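Local coordinates for protein guanylate kinase (Stenotrophomonas maltophilia, PDB 6WCT) that catalyses the transfer of a phosphate group from ATP to GMP, giving ADP and GDP, a step thought essential for recycling GMP, at residues A[117-120]-A[126-129]; A[133-138]-A[196-201]; A[26-31]-A[177-182]; A[103-108]-A[113-118]. All blocks are in the same frame, centred on the assembly; numbering follows the deposited sequence.

Contact 1 of 4, residues A[117-120]-A[126-129]; sequences LEID and QVRQ. With 5GP (guanosine-5'-monophosphate), chain E.
Val127 sends one methyl, CG2, against the ends of Leu117 and Ile119, and this three-residue apolar cluster ties the exit of strand 114-117 to helix 121-130 in the P-loop kinase fold of guanylate kinase. The tight part is small and wholly hydrophobic. Leu117 and Val127 meet tip to tip, CD1 of the leucine lying 4.0 Å from CG2 of the valine. Ile119 comes in across the valine instead, its CD1 standing 3.8 Å from the same Val127 CG2. The isoleucine can do this because CG1 sits between its backbone N and carbonyl carbon (chi1 64°) and the chain then runs out straight to CD1 on the helix side, while the other branch, CG2, is left to face the nucleotide. There CG2 of Ile119 approaches C6 of the guanine to 3.5 Å, so a single side chain links the hydrophobic core to the base. Leu24 and Ile26 of the central strand also touch Val127 and help bury the cluster. The more open side of the helix holds Gln126, Arg128 and Gln129; the first two still find partners in His90 O and the Phe179 ring, whereas Gln129 is exposed, with no atoms modelled beyond CB. At the loop end, polar contacts take over. Asp120 is the N-cap of the helix, with OD2 bonded to the side-chain amide of Gln122 and OD1 accepting from the backbone N of Gly123. In a bond consistent with recognition of guanine, the same OD1 also accepts from the exocyclic N2 of GMP, 2.9 Å from OD1, at an N-H...O angle of 158°.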
# COMPACT_ATOMS: atom_id res chain seq x y z
N LEU A 117 -2.15 4.37 15.82
CA LEU A 117 -2.45 5.63 16.51
C LEU A 117 -3.47 6.43 15.71
O LEU A 117 -3.31 6.61 14.50
CB LEU A 117 -1.18 6.46 16.69
CG LEU A 117 0.05 5.80 17.32
CD1 LEU A 117 1.25 6.75 17.41
CD2 LEU A 117 -0.28 5.19 18.72
N GLU A 118 -4.47 6.99 16.40
CA GLU A 118 -5.46 7.88 15.79
C GLU A 118 -5.14 9.28 16.30
O GLU A 118 -5.59 9.67 17.38
CB GLU A 118 -6.89 7.47 16.15
CG GLU A 118 -7.22 6.09 15.67
CD GLU A 118 -8.67 5.67 15.96
OE1 GLU A 118 -8.89 4.47 16.16
OE2 GLU A 118 -9.56 6.53 16.02
N ILE A 119 -4.33 10.03 15.54
CA ILE A 119 -3.80 11.30 16.03
C ILE A 119 -3.82 12.35 14.93
O ILE A 119 -3.91 12.03 13.75
CB ILE A 119 -2.38 11.12 16.59
CG1 ILE A 119 -1.45 10.71 15.45
CG2 ILE A 119 -2.39 10.07 17.75
CD1 ILE A 119 -0.00 10.45 15.90
N ASP A 120 -3.67 13.61 15.33
CA ASP A 120 -3.79 14.69 14.37
C ASP A 120 -2.47 14.85 13.61
O ASP A 120 -1.52 14.07 13.78
CB ASP A 120 -4.18 16.00 15.07
CG ASP A 120 -2.98 16.74 15.65
OD1 ASP A 120 -2.10 16.06 16.22
OD2 ASP A 120 -2.90 17.99 15.52
N GLN A 126 5.38 14.53 14.76
CA GLN A 126 6.30 14.10 15.81
C GLN A 126 6.62 12.62 15.69
O GLN A 126 7.76 12.20 15.88
CB GLN A 126 5.76 14.41 17.21
CG GLN A 126 5.49 15.88 17.47
CD GLN A 126 4.73 16.11 18.77
OE1 GLN A 126 4.97 15.42 19.77
NE2 GLN A 126 3.83 17.09 18.77
N VAL A 127 5.61 11.80 15.36
CA VAL A 127 5.85 10.37 15.26
C VAL A 127 6.76 10.06 14.08
O VAL A 127 7.67 9.23 14.19
CB VAL A 127 4.52 9.59 15.16
CG1 VAL A 127 4.81 8.12 14.91
CG2 VAL A 127 3.71 9.73 16.44
N ARG A 128 6.55 10.74 12.94
CA ARG A 128 7.37 10.48 11.76
C ARG A 128 8.85 10.70 12.04
O ARG A 128 9.70 9.95 11.54
CB ARG A 128 6.92 11.36 10.58
CG ARG A 128 5.78 10.77 9.75
CD ARG A 128 5.36 11.64 8.56
NE ARG A 128 3.94 11.41 8.22
CZ ARG A 128 2.95 12.22 8.55
NH1 ARG A 128 1.68 11.92 8.24
NH2 ARG A 128 3.20 13.34 9.22
N GLN A 129 9.18 11.71 12.85
CA GLN A 129 10.58 11.97 13.18
C GLN A 129 11.12 10.96 14.18
O GLN A 129 12.33 10.75 14.24
CB GLN A 129 10.76 13.39 13.71
P 5GP E . -11.58 14.91 19.15
O1P 5GP E . -11.81 13.56 19.78
O2P 5GP E . -12.75 15.45 18.33
O3P 5GP E . -11.10 15.97 20.10
O5' 5GP E . -10.36 14.76 18.16
C5' 5GP E . -9.65 15.90 17.71
C4' 5GP E . -8.41 15.48 16.99
O4' 5GP E . -7.41 15.07 17.96
C3' 5GP E . -8.60 14.28 16.04
O3' 5GP E . -7.91 14.50 14.82
C2' 5GP E . -7.90 13.14 16.78
O2' 5GP E . -7.39 12.12 15.95
C1' 5GP E . -6.79 13.90 17.48
N9 5GP E . -6.20 13.18 18.59
C8 5GP E . -6.79 12.17 19.31
N7 5GP E . -5.96 11.56 20.11
C5 5GP E . -4.75 12.21 19.92
C6 5GP E . -3.48 11.97 20.47
O6 5GP E . -3.18 11.08 21.27
N1 5GP E . -2.52 12.83 19.97
C2 5GP E . -2.75 13.82 19.04
N2 5GP E . -1.70 14.55 18.64
N3 5GP E . -3.95 14.06 18.52
C4 5GP E . -4.89 13.22 19.00

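Contact 2 of 4, residues A[133-138]-A[196-201]; sequences GTVTVF and CAIFTA
This is a buried helix-on-sheet contact, made of aliphatic side chains alone: helix 188-203 packs against one face of the parallel sheet at strand 135-140, with Ile198 set over Val135 and Val137. The two valines are alternate residues of the strand, so both point to the helix, whereas Thr136 between them is turned to the other face. Ile198 meets them with two different methyls. Its branch methyl CG2 lies anti to the backbone N and serves both valines, 3.9 Å from Val137 CG2 and 4.1 Å from Val135 CG1. The longer arm carries CD1 onward to Val137, where it stands 4.1 Å from CG1 of that valine and equally far from CG2. Val137 and Ile198 therefore reach end to end, while Val135 meets the isoleucine at a slant. All three residues are buried, and the spacing is that of comfortable van der Waals packing. Phe199 skirts the strand segment; its ring meets that of Tyr25 on strand 24-28. On the other face Thr136 OG1 is hydrogen-bonded to the backbone N of Asp180. The helix also meets the second subunit: Ala197 packs on Thr200 of that chain, Ala201 on its counterpart there, and Ile198 itself on Leu204 of the second subunit. Strand 135-140 runs between 24-28 and the edge strand 181-184, and Ile198 also rests on Tyr181 and Ile183 of the latter.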
# COMPACT_ATOMS: atom_id res chain seq x y z
N GLY A 133 9.66 4.51 9.50
CA GLY A 133 8.85 3.75 8.57
C GLY A 133 7.37 3.67 8.92
O GLY A 133 6.70 2.71 8.52
N THR A 134 6.87 4.64 9.67
CA THR A 134 5.46 4.66 10.04
C THR A 134 4.60 4.71 8.79
O THR A 134 4.89 5.44 7.85
CB THR A 134 5.17 5.85 10.95
OG1 THR A 134 5.94 5.76 12.15
CG2 THR A 134 3.73 5.89 11.33
N VAL A 135 3.52 3.94 8.78
CA VAL A 135 2.57 3.93 7.67
C VAL A 135 1.43 4.86 8.06
O VAL A 135 0.72 4.60 9.03
CB VAL A 135 2.06 2.51 7.38
CG1 VAL A 135 0.94 2.53 6.31
CG2 VAL A 135 3.20 1.63 6.93
N THR A 136 1.22 5.93 7.28
CA THR A 136 0.26 6.97 7.67
C THR A 136 -0.86 7.09 6.63
O THR A 136 -0.59 7.11 5.43
CB THR A 136 0.96 8.32 7.88
OG1 THR A 136 1.48 8.77 6.63
CG2 THR A 136 2.16 8.19 8.88
N VAL A 137 -2.10 7.16 7.11
CA VAL A 137 -3.30 7.18 6.28
C VAL A 137 -4.19 8.35 6.69
O VAL A 137 -4.43 8.56 7.88
CB VAL A 137 -4.10 5.87 6.41
CG1 VAL A 137 -5.32 5.88 5.45
CG2 VAL A 137 -3.19 4.63 6.20
N PHE A 138 -4.73 9.08 5.71
CA PHE A 138 -5.69 10.13 6.02
C PHE A 138 -7.05 9.76 5.45
O PHE A 138 -7.16 9.31 4.31
CB PHE A 138 -5.27 11.50 5.46
CG PHE A 138 -5.89 12.66 6.22
CD1 PHE A 138 -7.16 13.11 5.92
CD2 PHE A 138 -5.21 13.27 7.26
CE1 PHE A 138 -7.73 14.15 6.63
CE2 PHE A 138 -5.77 14.31 7.97
CZ PHE A 138 -7.03 14.75 7.66
N CYS A 196 -7.93 -2.14 5.15
CA CYS A 196 -7.35 -3.47 5.28
C CYS A 196 -6.31 -3.73 4.19
O CYS A 196 -5.26 -4.32 4.47
CB CYS A 196 -8.44 -4.55 5.25
SG CYS A 196 -9.51 -4.58 6.72
N ALA A 197 -6.58 -3.33 2.95
CA ALA A 197 -5.59 -3.52 1.89
C ALA A 197 -4.29 -2.79 2.20
O ALA A 197 -3.20 -3.31 1.95
CB ALA A 197 -6.14 -3.08 0.54
N ILE A 198 -4.39 -1.57 2.74
CA ILE A 198 -3.20 -0.80 3.09
C ILE A 198 -2.39 -1.53 4.17
O ILE A 198 -1.17 -1.64 4.08
CB ILE A 198 -3.58 0.61 3.55
CG1 ILE A 198 -4.15 1.43 2.38
CG2 ILE A 198 -2.38 1.32 4.24
CD1 ILE A 198 -4.70 2.82 2.82
N PHE A 199 -3.08 -2.04 5.21
CA PHE A 199 -2.35 -2.76 6.26
C PHE A 199 -1.72 -4.05 5.72
O PHE A 199 -0.56 -4.35 6.02
CB PHE A 199 -3.27 -3.05 7.44
CG PHE A 199 -3.69 -1.82 8.19
CD1 PHE A 199 -3.06 -0.60 7.96
CD2 PHE A 199 -4.69 -1.88 9.12
CE1 PHE A 199 -3.45 0.55 8.65
CE2 PHE A 199 -5.08 -0.74 9.83
CZ PHE A 199 -4.47 0.47 9.59
N THR A 200 -2.47 -4.80 4.91
CA THR A 200 -1.92 -6.01 4.31
C THR A 200 -0.70 -5.69 3.45
O THR A 200 0.34 -6.36 3.56
CB THR A 200 -3.00 -6.70 3.48
OG1 THR A 200 -4.07 -7.13 4.34
CG2 THR A 200 -2.41 -7.88 2.68
N ALA A 201 -0.81 -4.68 2.59
CA ALA A 201 0.30 -4.36 1.70
C ALA A 201 1.55 -3.97 2.47
O ALA A 201 2.67 -4.27 2.04
CB ALA A 201 -0.09 -3.23 0.75

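Contact 3 of 4, residues A[26-31]-A[177-182]; sequences IVAAPS and NEFDYV. With 5GP (guanosine-5'-monophosphate), chain E.
The ring of Phe179 is the flat group here: the guanidinium of Arg128, from helix 121-130, lies over one face in a cation-pi contact, and Phe138 presents its CD2-CE2 edge to the opposite face. Strand 24-28 is met by the CE2-CZ side of the ring. Ile26 comes to the edge, near the ring plane, with its branch methyl CG2 at 4.2 Å from Phe179 CE2. The methyl of Ala28 approaches obliquely and more closely, CB lying 3.5 Å from CE2 and 3.6 Å from CZ of Phe179. With CG anti to its carbonyl carbon (chi1 -69°), Phe179 extends from the loop before strand 181-184 across the intervening strand toward Ile26 and Ala28. Ala28 is the last residue of strand 24-28, just before the phosphate-binding loop. Beyond it, Ala29 O is bonded to the amine of Lys35, and Ser31 OG donates a short hydrogen bond, 2.5 Å, to O2P of the bound GMP. The Phe179 contact therefore lies directly before the P-loop in the chain, and the nucleotide is bound further along the same segment. The outer side of 177-182 belongs to the dimer: Phe179 O accepts from Arg206 of the second subunit, and Val182 O from Gln209 of that chain. Within the subunit, strand 135-140 runs between strands 24-28 and 181-184, and Ala124 of helix 121-130 touches both Ile26 and Phe179.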
# COMPACT_ATOMS: atom_id res chain seq x y z
N ILE A 26 -0.50 5.10 11.50
CA ILE A 26 -1.25 6.29 11.88
C ILE A 26 -2.44 6.41 10.94
O ILE A 26 -2.27 6.37 9.72
CB ILE A 26 -0.41 7.57 11.83
CG1 ILE A 26 0.79 7.47 12.76
CG2 ILE A 26 -1.26 8.78 12.23
CD1 ILE A 26 1.62 8.74 12.79
N VAL A 27 -3.63 6.57 11.51
CA VAL A 27 -4.83 6.88 10.74
C VAL A 27 -5.37 8.20 11.28
O VAL A 27 -5.76 8.29 12.45
CB VAL A 27 -5.91 5.79 10.83
CG1 VAL A 27 -7.12 6.20 10.01
CG2 VAL A 27 -5.38 4.45 10.39
N ALA A 28 -5.38 9.23 10.43
CA ALA A 28 -5.85 10.55 10.82
C ALA A 28 -7.09 10.91 10.03
O ALA A 28 -7.27 10.49 8.88
CB ALA A 28 -4.79 11.59 10.57
N ALA A 29 -7.90 11.76 10.62
CA ALA A 29 -9.14 12.22 10.04
C ALA A 29 -9.72 13.27 10.96
O ALA A 29 -9.58 13.14 12.19
CB ALA A 29 -10.14 11.07 9.87
N PRO A 30 -10.40 14.29 10.45
CA PRO A 30 -11.17 15.15 11.35
C PRO A 30 -12.24 14.30 12.01
O PRO A 30 -12.76 13.35 11.42
CB PRO A 30 -11.78 16.20 10.42
CG PRO A 30 -11.88 15.49 9.07
CD PRO A 30 -10.65 14.60 9.03
N SER A 31 -12.59 14.66 13.25
CA SER A 31 -13.69 13.99 13.92
C SER A 31 -14.97 14.15 13.10
O SER A 31 -15.18 15.17 12.45
CB SER A 31 -13.88 14.55 15.33
OG SER A 31 -12.83 14.12 16.18
N ASN A 177 -1.85 16.33 2.94
CA ASN A 177 -0.76 15.99 2.02
C ASN A 177 0.44 15.37 2.72
O ASN A 177 1.31 14.83 2.04
CB ASN A 177 -0.30 17.23 1.25
CG ASN A 177 0.44 16.88 0.01
OD1 ASN A 177 -0.09 16.24 -0.88
ND2 ASN A 177 1.71 17.29 -0.06
N GLU A 178 0.51 15.41 4.05
CA GLU A 178 1.64 14.82 4.75
C GLU A 178 1.56 13.30 4.87
O GLU A 178 2.52 12.67 5.34
CB GLU A 178 1.78 15.47 6.13
CG GLU A 178 2.09 16.95 6.01
CD GLU A 178 1.68 17.76 7.21
OE1 GLU A 178 1.44 17.16 8.28
OE2 GLU A 178 1.61 19.01 7.09
N PHE A 179 0.46 12.69 4.42
CA PHE A 179 0.17 11.29 4.66
C PHE A 179 0.41 10.44 3.41
O PHE A 179 0.33 10.93 2.28
CB PHE A 179 -1.27 11.16 5.17
CG PHE A 179 -1.45 11.72 6.57
CD1 PHE A 179 -1.51 13.10 6.77
CD2 PHE A 179 -1.50 10.90 7.67
CE1 PHE A 179 -1.64 13.63 8.05
CE2 PHE A 179 -1.63 11.42 8.97
CZ PHE A 179 -1.70 12.79 9.15
N ASP A 180 0.75 9.16 3.63
CA ASP A 180 1.10 8.30 2.48
C ASP A 180 -0.13 7.93 1.66
O ASP A 180 -0.06 7.82 0.43
CB ASP A 180 1.78 7.03 2.96
CG ASP A 180 3.03 7.33 3.80
OD1 ASP A 180 3.92 8.03 3.29
OD2 ASP A 180 3.11 6.83 4.94
N TYR A 181 -1.25 7.69 2.33
CA TYR A 181 -2.46 7.20 1.68
C TYR A 181 -3.62 8.10 2.05
O TYR A 181 -3.60 8.76 3.09
CB TYR A 181 -2.82 5.76 2.10
CG TYR A 181 -1.75 4.78 1.76
CD1 TYR A 181 -1.72 4.16 0.52
CD2 TYR A 181 -0.74 4.50 2.66
CE1 TYR A 181 -0.70 3.26 0.19
CE2 TYR A 181 0.25 3.62 2.36
CZ TYR A 181 0.28 3.00 1.13
OH TYR A 181 1.31 2.13 0.86
N VAL A 182 -4.62 8.14 1.17
CA VAL A 182 -5.82 8.91 1.40
C VAL A 182 -6.99 7.99 1.09
O VAL A 182 -7.01 7.35 0.04
CB VAL A 182 -5.85 10.19 0.54
CG1 VAL A 182 -7.18 10.91 0.68
CG2 VAL A 182 -4.68 11.12 0.95
P 5GP E . -11.58 14.91 19.15
O1P 5GP E . -11.81 13.56 19.78
O2P 5GP E . -12.75 15.45 18.33
O3P 5GP E . -11.10 15.97 20.10
O5' 5GP E . -10.36 14.76 18.16
C5' 5GP E . -9.65 15.90 17.71
C4' 5GP E . -8.41 15.48 16.99
O4' 5GP E . -7.41 15.07 17.96
C3' 5GP E . -8.60 14.28 16.04
O3' 5GP E . -7.91 14.50 14.82
C2' 5GP E . -7.90 13.14 16.78
O2' 5GP E . -7.39 12.12 15.95
C1' 5GP E . -6.79 13.90 17.48
N9 5GP E . -6.20 13.18 18.59
C8 5GP E . -6.79 12.17 19.31
N7 5GP E . -5.96 11.56 20.11
C5 5GP E . -4.75 12.21 19.92
C6 5GP E . -3.48 11.97 20.47
O6 5GP E . -3.18 11.08 21.27
N1 5GP E . -2.52 12.83 19.97
C2 5GP E . -2.75 13.82 19.04
N2 5GP E . -1.70 14.55 18.64
N3 5GP E . -3.95 14.06 18.52
C4 5GP E . -4.89 13.22 19.00

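Contact 4 of 4, residues A[103-108]-A[113-118]; sequences QSVEPQ and QDVLLE. With 5GP (guanosine-5'-monophosphate), chain E.
Gln108 and Gln113 join by their backbones where the short helix 106-110 turns back into strand 114-117: Gln113 N donates to Gln108 O over 2.8 Å. From this link the segments diverge along a hydrophobic seam. Val105, at the N-cap position of the helix, has its CA 6.5 Å from that of Val115, and the side chains fill the gap. Gln108 contributes its aliphatic stem, with CB 3.7 Å from Val115 CG2 and 3.8 Å from Gln113 CB. Its amide is turned away from the strand by the bend at chi2 (81°) and bonds back to its own segment, NE2 donating to Gln103 O at 3.1 Å. Gln113 behaves similarly, its NE2 reaching the carbonyl O of Asp114 in a nearly straight bond (171°) on a lone pair. Deeper in, Val105 lays CG2 across two strand residues: it lies 4.0 Å from Val115 CG1 and a tight 3.5 Å from CD2 of Leu117. That leucine thus serves the turn with CD2. Val105 and Val115 are buried, whereas the two glutamines are partly exposed. Strand 114-117 sits in the parallel sheet between 49-51 and 24-28; Val105 and Val115 both touch Leu24 of the latter, and Val105 and Leu117 also reach Thr100 on strand 96-101. On the opposite face of the strand, Leu116 packs on Val39 of helix 35-45.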
# COMPACT_ATOMS: atom_id res chain seq x y z
N GLN A 103 3.99 4.47 27.36
CA GLN A 103 3.65 3.10 27.73
C GLN A 103 2.66 2.44 26.78
O GLN A 103 2.46 1.23 26.88
CB GLN A 103 3.09 3.08 29.16
N SER A 104 2.01 3.20 25.89
CA SER A 104 1.05 2.60 24.97
C SER A 104 1.66 2.16 23.64
O SER A 104 1.00 1.45 22.88
CB SER A 104 -0.08 3.59 24.65
OG SER A 104 -0.79 3.97 25.81
N VAL A 105 2.91 2.52 23.36
CA VAL A 105 3.46 2.33 22.02
C VAL A 105 4.84 1.71 22.08
O VAL A 105 5.08 0.65 21.49
CB VAL A 105 3.52 3.66 21.25
CG1 VAL A 105 4.26 3.48 19.92
CG2 VAL A 105 2.15 4.15 20.98
N GLU A 106 5.77 2.40 22.75
CA GLU A 106 7.18 2.01 22.69
C GLU A 106 7.43 0.58 23.16
O GLU A 106 8.17 -0.14 22.47
CB GLU A 106 8.02 3.03 23.46
CG GLU A 106 8.09 4.41 22.82
CD GLU A 106 9.04 5.35 23.55
OE1 GLU A 106 9.52 4.97 24.64
OE2 GLU A 106 9.31 6.46 23.05
N PRO A 107 6.89 0.12 24.30
CA PRO A 107 7.10 -1.30 24.67
C PRO A 107 6.47 -2.27 23.69
O PRO A 107 7.08 -3.29 23.35
CB PRO A 107 6.47 -1.39 26.06
CG PRO A 107 6.47 -0.01 26.58
CD PRO A 107 6.22 0.86 25.39
N GLN A 108 5.24 -1.98 23.24
CA GLN A 108 4.57 -2.85 22.28
C GLN A 108 5.39 -3.00 21.00
O GLN A 108 5.66 -4.11 20.54
CB GLN A 108 3.17 -2.30 21.98
CG GLN A 108 2.20 -2.40 23.16
CD GLN A 108 2.40 -1.28 24.17
OE1 GLN A 108 3.44 -0.61 24.18
NE2 GLN A 108 1.41 -1.08 25.05
N GLN A 113 4.85 -5.94 18.63
CA GLN A 113 3.43 -5.70 18.50
C GLN A 113 3.19 -4.50 17.59
O GLN A 113 3.76 -3.43 17.82
CB GLN A 113 2.81 -5.46 19.88
CG GLN A 113 1.38 -4.96 19.87
CD GLN A 113 0.38 -6.02 19.47
OE1 GLN A 113 0.28 -7.08 20.10
NE2 GLN A 113 -0.36 -5.75 18.40
N ASP A 114 2.37 -4.69 16.55
CA ASP A 114 1.94 -3.57 15.72
C ASP A 114 0.96 -2.69 16.49
O ASP A 114 0.13 -3.18 17.25
CB ASP A 114 1.30 -4.04 14.41
CG ASP A 114 2.28 -4.76 13.49
OD1 ASP A 114 3.49 -4.79 13.79
OD2 ASP A 114 1.83 -5.24 12.42
N VAL A 115 1.06 -1.38 16.26
CA VAL A 115 0.29 -0.39 16.98
C VAL A 115 -0.26 0.62 15.99
O VAL A 115 0.44 1.06 15.07
CB VAL A 115 1.12 0.33 18.07
CG1 VAL A 115 0.26 1.37 18.79
CG2 VAL A 115 1.65 -0.67 19.06
N LEU A 116 -1.53 0.97 16.17
CA LEU A 116 -2.21 1.98 15.37
C LEU A 116 -2.54 3.17 16.25
O LEU A 116 -3.10 3.00 17.34
CB LEU A 116 -3.46 1.38 14.74
CG LEU A 116 -4.27 2.23 13.76
CD1 LEU A 116 -5.17 1.34 12.96
CD2 LEU A 116 -5.13 3.26 14.51
N LEU A 117 -2.15 4.37 15.82
CA LEU A 117 -2.45 5.63 16.51
C LEU A 117 -3.47 6.43 15.71
O LEU A 117 -3.31 6.61 14.50
CB LEU A 117 -1.18 6.46 16.69
CG LEU A 117 0.05 5.80 17.32
CD1 LEU A 117 1.25 6.75 17.41
CD2 LEU A 117 -0.28 5.19 18.72
N GLU A 118 -4.47 6.99 16.40
CA GLU A 118 -5.46 7.88 15.79
C GLU A 118 -5.14 9.28 16.30
O GLU A 118 -5.59 9.67 17.38
CB GLU A 118 -6.89 7.47 16.15
CG GLU A 118 -7.22 6.09 15.67
CD GLU A 118 -8.67 5.67 15.96
OE1 GLU A 118 -8.89 4.47 16.16
OE2 GLU A 118 -9.56 6.53 16.02
P 5GP E . -11.58 14.91 19.15
O1P 5GP E . -11.81 13.56 19.78
O2P 5GP E . -12.75 15.45 18.33
O3P 5GP E . -11.10 15.97 20.10
O5' 5GP E . -10.36 14.76 18.16
C5' 5GP E . -9.65 15.90 17.71
C4' 5GP E . -8.41 15.48 16.99
O4' 5GP E . -7.41 15.07 17.96
C3' 5GP E . -8.60 14.28 16.04
O3' 5GP E . -7.91 14.50 14.82
C2' 5GP E . -7.90 13.14 16.78
O2' 5GP E . -7.39 12.12 15.95
C1' 5GP E . -6.79 13.90 17.48
N9 5GP E . -6.20 13.18 18.59
C8 5GP E . -6.79 12.17 19.31
N7 5GP E . -5.96 11.56 20.11
C5 5GP E . -4.75 12.21 19.92
C6 5GP E . -3.48 11.97 20.47
O6 5GP E . -3.18 11.08 21.27
N1 5GP E . -2.52 12.83 19.97
C2 5GP E . -2.75 13.82 19.04
N2 5GP E . -1.70 14.55 18.64
N3 5GP E . -3.95 14.06 18.52
C4 5GP E . -4.89 13.22 19.00

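In the fold
All four contacts gather around the parallel sheet. Contacts 1, 2 and 3 are buried and join their segments purely by apolar packing, whereas contact 4, along strand 114-117, is partly buried and adds a backbone bond and glutamine stems. Leu117 belongs to both contact 1 and contact 4, facing the helix with one methyl and the turn with the other. The backbones of contacts 1 and 3 meet through Leu117 O and Val27 N, and contacts 2 and 3 through Ile26 and its neighbours Val135 and Val137. Contacts 1 and 3 reach GMP through Asp120 and Ser31; contact 4 shares with contact 1 the weak bond at Glu118 O; contacts 2 and 3 border the second subunit.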